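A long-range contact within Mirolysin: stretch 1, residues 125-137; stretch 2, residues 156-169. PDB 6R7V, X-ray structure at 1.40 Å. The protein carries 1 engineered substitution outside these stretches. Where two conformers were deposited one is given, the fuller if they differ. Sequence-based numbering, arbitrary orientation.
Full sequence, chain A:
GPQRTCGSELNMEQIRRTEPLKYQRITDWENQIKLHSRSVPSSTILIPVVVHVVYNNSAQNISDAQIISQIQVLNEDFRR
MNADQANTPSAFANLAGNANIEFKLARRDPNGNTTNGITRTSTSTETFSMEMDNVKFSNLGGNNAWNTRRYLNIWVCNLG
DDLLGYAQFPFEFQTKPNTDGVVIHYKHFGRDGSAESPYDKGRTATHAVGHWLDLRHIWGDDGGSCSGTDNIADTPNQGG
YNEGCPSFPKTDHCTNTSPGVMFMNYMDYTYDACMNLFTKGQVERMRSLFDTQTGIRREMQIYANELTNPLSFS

Stretch 1, residues 125-137: TETFSMEMDNVKF
Stretch 2 156-169: VCNLGDDLLGYAQF

Tyr-166, in a strand that starts at Gly-165, at phi/psi -157/156, covers the most surface here; its CA-to-CB bond points toward stretch 1, with chi1 69° (p) and chi2 97°. Tyr-166 CA lies 7.4 Å from Met-130 CA. Met-130 (phi/psi -65/-42; chi1 t, chi2 t, chi3 p) covers one ring face: CG sits 3.4 Å from the Tyr-166 ring centroid, 4° off the normal, a CH-pi contact, and SD lies 4.3 Å from that centroid at 27°. Met-130 CB also packs 4.0 Å from Leu-163 CD2. At the ring edge, Tyr-166 OH donates to Asp-133 OD1 at 2.7 Å. Asp-133 adopts phi/psi 59/29 and chi1 -108°, between wells; the same OD1 accepts from Lys-136 NZ at 3.0 Å in a salt bridge, so one carboxylate oxygen serves both partners. Water 2 donates to Tyr-166 OH (3.0 Å) and Ser-129 O (2.8 Å), linking the stretches.

Asn-158 (phi/psi -85/110, chi1 t, chi2 32°) fixes the other end, where CA atoms of Thr-127 and Asn-158 approach to 5.3 Å. Phe-128 N donates to Asn-158 O (2.9 Å, 176°), while Asn-158 ND2 donates to Glu-126 O (2.8 Å, 164°); both are nearly linear. Phe-128 (chi1 -74°, chi2 90°) then places CD1 3.7 Å from Cys-157 CB.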

# COMPACT_ATOMS: atom_id res chain seq x y z
N THR A 125 -6.21 24.21 2.98
CA THR A 125 -5.35 23.75 1.91
C THR A 125 -6.22 23.19 0.78
O THR A 125 -7.06 22.32 1.02
CB THR A 125 -4.36 22.73 2.46
OG1 THR A 125 -3.57 23.37 3.45
CG2 THR A 125 -3.47 22.15 1.38
N GLU A 126 -6.04 23.70 -0.44
CA GLU A 126 -6.83 23.22 -1.58
C GLU A 126 -6.32 21.88 -2.12
O GLU A 126 -7.12 21.01 -2.45
CB GLU A 126 -6.83 24.25 -2.70
CG GLU A 126 -7.86 25.34 -2.49
CD GLU A 126 -8.33 26.03 -3.76
OE1 GLU A 126 -9.53 26.38 -3.83
OE2 GLU A 126 -7.51 26.20 -4.69
N THR A 127 -5.00 21.74 -2.21
CA THR A 127 -4.38 20.53 -2.75
C THR A 127 -3.15 20.17 -1.91
O THR A 127 -2.34 21.06 -1.65
CB THR A 127 -3.98 20.75 -4.23
OG1 THR A 127 -5.09 21.26 -4.96
CG2 THR A 127 -3.46 19.48 -4.90
N PHE A 128 -3.01 18.89 -1.51
CA PHE A 128 -1.87 18.46 -0.71
C PHE A 128 -0.76 18.00 -1.61
O PHE A 128 -1.01 17.53 -2.72
CB PHE A 128 -2.27 17.37 0.28
CG PHE A 128 -3.08 17.97 1.40
CD1 PHE A 128 -4.46 18.08 1.32
CD2 PHE A 128 -2.44 18.56 2.50
CE1 PHE A 128 -5.20 18.71 2.32
CE2 PHE A 128 -3.17 19.18 3.51
CZ PHE A 128 -4.55 19.22 3.44
N SER A 129 0.46 18.13 -1.11
CA SER A 129 1.67 17.82 -1.84
C SER A 129 2.39 16.63 -1.23
O SER A 129 2.63 16.60 -0.02
CB SER A 129 2.59 19.04 -1.84
OG SER A 129 3.96 18.74 -1.99
N MET A 130 2.77 15.67 -2.08
CA MET A 130 3.51 14.52 -1.59
C MET A 130 4.87 14.96 -1.07
O MET A 130 5.29 14.52 0.00
CB MET A 130 3.68 13.44 -2.66
CG MET A 130 4.57 12.33 -2.17
SD MET A 130 5.17 11.21 -3.41
CE MET A 130 6.35 12.26 -4.28
N GLU A 131 5.53 15.87 -1.81
CA GLU A 131 6.84 16.47 -1.54
C GLU A 131 6.93 17.07 -0.12
O GLU A 131 7.92 16.85 0.57
CB GLU A 131 7.14 17.55 -2.59
CG GLU A 131 7.24 17.01 -4.02
CD GLU A 131 5.98 16.58 -4.74
OE1 GLU A 131 4.88 17.08 -4.39
OE2 GLU A 131 6.08 15.74 -5.66
N MET A 132 5.88 17.81 0.30
CA MET A 132 5.82 18.44 1.62
C MET A 132 5.33 17.50 2.72
O MET A 132 5.61 17.76 3.90
CB MET A 132 4.86 19.65 1.57
CG MET A 132 5.34 20.79 0.69
SD MET A 132 4.14 22.15 0.60
CE MET A 132 4.17 22.74 2.32
N ASP A 133 4.52 16.47 2.36
CA ASP A 133 3.85 15.57 3.33
C ASP A 133 2.94 16.41 4.25
O ASP A 133 2.69 16.06 5.40
CB ASP A 133 4.89 14.78 4.18
CG ASP A 133 5.00 13.30 3.87
OD1 ASP A 133 4.07 12.76 3.23
OD2 ASP A 133 5.99 12.69 4.27
N ASN A 134 2.44 17.54 3.72
CA ASN A 134 1.66 18.45 4.54
C ASN A 134 0.33 17.86 5.06
O ASN A 134 -0.19 18.33 6.08
CB ASN A 134 1.42 19.81 3.86
CG ASN A 134 0.92 19.82 2.42
OD1 ASN A 134 0.99 18.84 1.67
ND2 ASN A 134 0.42 20.99 1.98
N VAL A 135 -0.20 16.79 4.41
CA VAL A 135 -1.47 16.23 4.91
C VAL A 135 -1.25 15.54 6.28
O VAL A 135 -2.21 15.29 7.02
CB VAL A 135 -2.09 15.24 3.87
CG1 VAL A 135 -1.35 13.89 3.85
CG2 VAL A 135 -3.58 15.00 4.14
N LYS A 136 0.02 15.24 6.61
CA LYS A 136 0.35 14.48 7.81
C LYS A 136 0.68 15.36 8.99
O LYS A 136 1.06 14.84 10.04
CB LYS A 136 1.54 13.54 7.50
CG LYS A 136 1.27 12.62 6.34
CD LYS A 136 2.45 11.69 6.09
CE LYS A 136 2.15 10.75 4.93
NZ LYS A 136 3.37 10.07 4.43
N PHE A 137 0.47 16.67 8.85
CA PHE A 137 0.79 17.60 9.92
C PHE A 137 -0.32 18.59 10.16
O PHE A 137 -0.67 19.39 9.28
CB PHE A 137 2.08 18.36 9.60
CG PHE A 137 3.26 17.43 9.57
CD1 PHE A 137 3.87 17.10 8.37
CD2 PHE A 137 3.75 16.87 10.75
CE1 PHE A 137 4.97 16.23 8.34
CE2 PHE A 137 4.84 15.98 10.72
CZ PHE A 137 5.45 15.69 9.52
N VAL A 156 -6.80 10.63 3.72
CA VAL A 156 -7.61 10.77 2.51
C VAL A 156 -7.77 12.24 2.23
O VAL A 156 -8.18 12.98 3.13
CB VAL A 156 -8.96 10.07 2.69
CG1 VAL A 156 -9.83 10.21 1.44
CG2 VAL A 156 -8.77 8.59 3.06
N CYS A 157 -7.33 12.71 1.05
CA CYS A 157 -7.33 14.13 0.77
C CYS A 157 -7.33 14.39 -0.73
O CYS A 157 -7.22 13.43 -1.52
CB CYS A 157 -6.10 14.76 1.42
SG CYS A 157 -4.54 14.26 0.66
N ASN A 158 -7.32 15.67 -1.10
CA ASN A 158 -7.17 16.04 -2.50
C ASN A 158 -5.68 16.08 -2.86
O ASN A 158 -4.97 16.97 -2.40
CB ASN A 158 -7.81 17.38 -2.77
CG ASN A 158 -7.65 17.79 -4.20
OD1 ASN A 158 -7.64 16.93 -5.10
ND2 ASN A 158 -7.54 19.10 -4.44
N LEU A 159 -5.20 15.11 -3.67
CA LEU A 159 -3.82 15.08 -4.16
C LEU A 159 -3.70 15.69 -5.56
O LEU A 159 -2.61 15.71 -6.12
CB LEU A 159 -3.29 13.64 -4.16
CG LEU A 159 -3.11 13.01 -2.79
CD1 LEU A 159 -2.69 11.56 -2.93
CD2 LEU A 159 -2.07 13.79 -1.95
N GLY A 160 -4.80 16.21 -6.09
CA GLY A 160 -4.80 16.92 -7.37
C GLY A 160 -5.29 16.12 -8.55
O GLY A 160 -5.86 15.04 -8.38
N ASP A 161 -5.04 16.62 -9.76
CA ASP A 161 -5.52 16.01 -11.00
C ASP A 161 -4.73 14.78 -11.42
O ASP A 161 -5.24 13.98 -12.21
CB ASP A 161 -5.45 17.03 -12.15
CG ASP A 161 -6.39 18.22 -12.04
OD1 ASP A 161 -6.34 19.09 -12.94
OD2 ASP A 161 -7.17 18.28 -11.07
N ASP A 162 -3.50 14.65 -10.94
CA ASP A 162 -2.62 13.58 -11.38
C ASP A 162 -2.51 12.40 -10.38
O ASP A 162 -2.97 11.31 -10.70
CB ASP A 162 -1.23 14.16 -11.71
CG ASP A 162 -1.26 15.34 -12.68
OD1 ASP A 162 -2.07 15.31 -13.63
OD2 ASP A 162 -0.48 16.30 -12.48
N LEU A 163 -1.94 12.64 -9.19
CA LEU A 163 -1.56 11.65 -8.18
C LEU A 163 -2.74 10.90 -7.51
O LEU A 163 -3.64 11.52 -6.95
CB LEU A 163 -0.72 12.37 -7.12
CG LEU A 163 -0.02 11.51 -6.07
CD1 LEU A 163 0.98 10.56 -6.71
CD2 LEU A 163 0.72 12.39 -5.07
N LEU A 164 -2.69 9.56 -7.53
CA LEU A 164 -3.74 8.74 -6.89
C LEU A 164 -3.42 8.42 -5.44
O LEU A 164 -4.35 8.23 -4.64
CB LEU A 164 -3.96 7.41 -7.64
CG LEU A 164 -4.40 7.47 -9.11
CD1 LEU A 164 -4.67 6.08 -9.62
CD2 LEU A 164 -5.62 8.32 -9.31
N GLY A 165 -2.15 8.28 -5.11
CA GLY A 165 -1.77 7.91 -3.75
C GLY A 165 -0.28 7.75 -3.62
O GLY A 165 0.45 7.73 -4.62
N TYR A 166 0.18 7.64 -2.37
CA TYR A 166 1.59 7.37 -2.10
C TYR A 166 1.74 6.76 -0.71
O TYR A 166 0.89 6.94 0.16
CB TYR A 166 2.47 8.61 -2.27
CG TYR A 166 2.30 9.70 -1.24
CD1 TYR A 166 3.15 9.80 -0.14
CD2 TYR A 166 1.36 10.71 -1.43
CE1 TYR A 166 3.03 10.84 0.78
CE2 TYR A 166 1.24 11.77 -0.53
CZ TYR A 166 2.10 11.84 0.56
OH TYR A 166 1.98 12.87 1.46
N ALA A 167 2.82 6.02 -0.51
CA ALA A 167 3.10 5.36 0.75
C ALA A 167 4.49 5.67 1.20
O ALA A 167 5.36 5.95 0.36
CB ALA A 167 2.96 3.85 0.57
N GLN A 168 4.75 5.47 2.48
CA GLN A 168 6.10 5.56 2.99
C GLN A 168 6.60 4.12 3.20
O GLN A 168 5.90 3.30 3.79
CB GLN A 168 6.17 6.39 4.30
CG GLN A 168 7.62 6.62 4.70
CD GLN A 168 7.74 7.56 5.86
OE1 GLN A 168 7.57 8.75 5.72
NE2 GLN A 168 8.04 7.02 7.03
N PHE A 169 7.82 3.80 2.72
CA PHE A 169 8.35 2.45 2.83
C PHE A 169 8.91 2.14 4.22
O PHE A 169 9.41 3.06 4.88
CB PHE A 169 9.48 2.27 1.80
CG PHE A 169 9.02 2.17 0.37
CD1 PHE A 169 9.10 3.26 -0.48
CD2 PHE A 169 8.51 0.98 -0.12
CE1 PHE A 169 8.62 3.18 -1.79
CE2 PHE A 169 8.07 0.88 -1.45
CZ PHE A 169 8.14 1.98 -2.28
O HOH W 1 -0.23 16.52 -5.15
O HOH W 2 0.68 15.54 1.76
O HOH W 3 6.48 10.12 3.66
O HOH W 4 2.58 8.04 2.78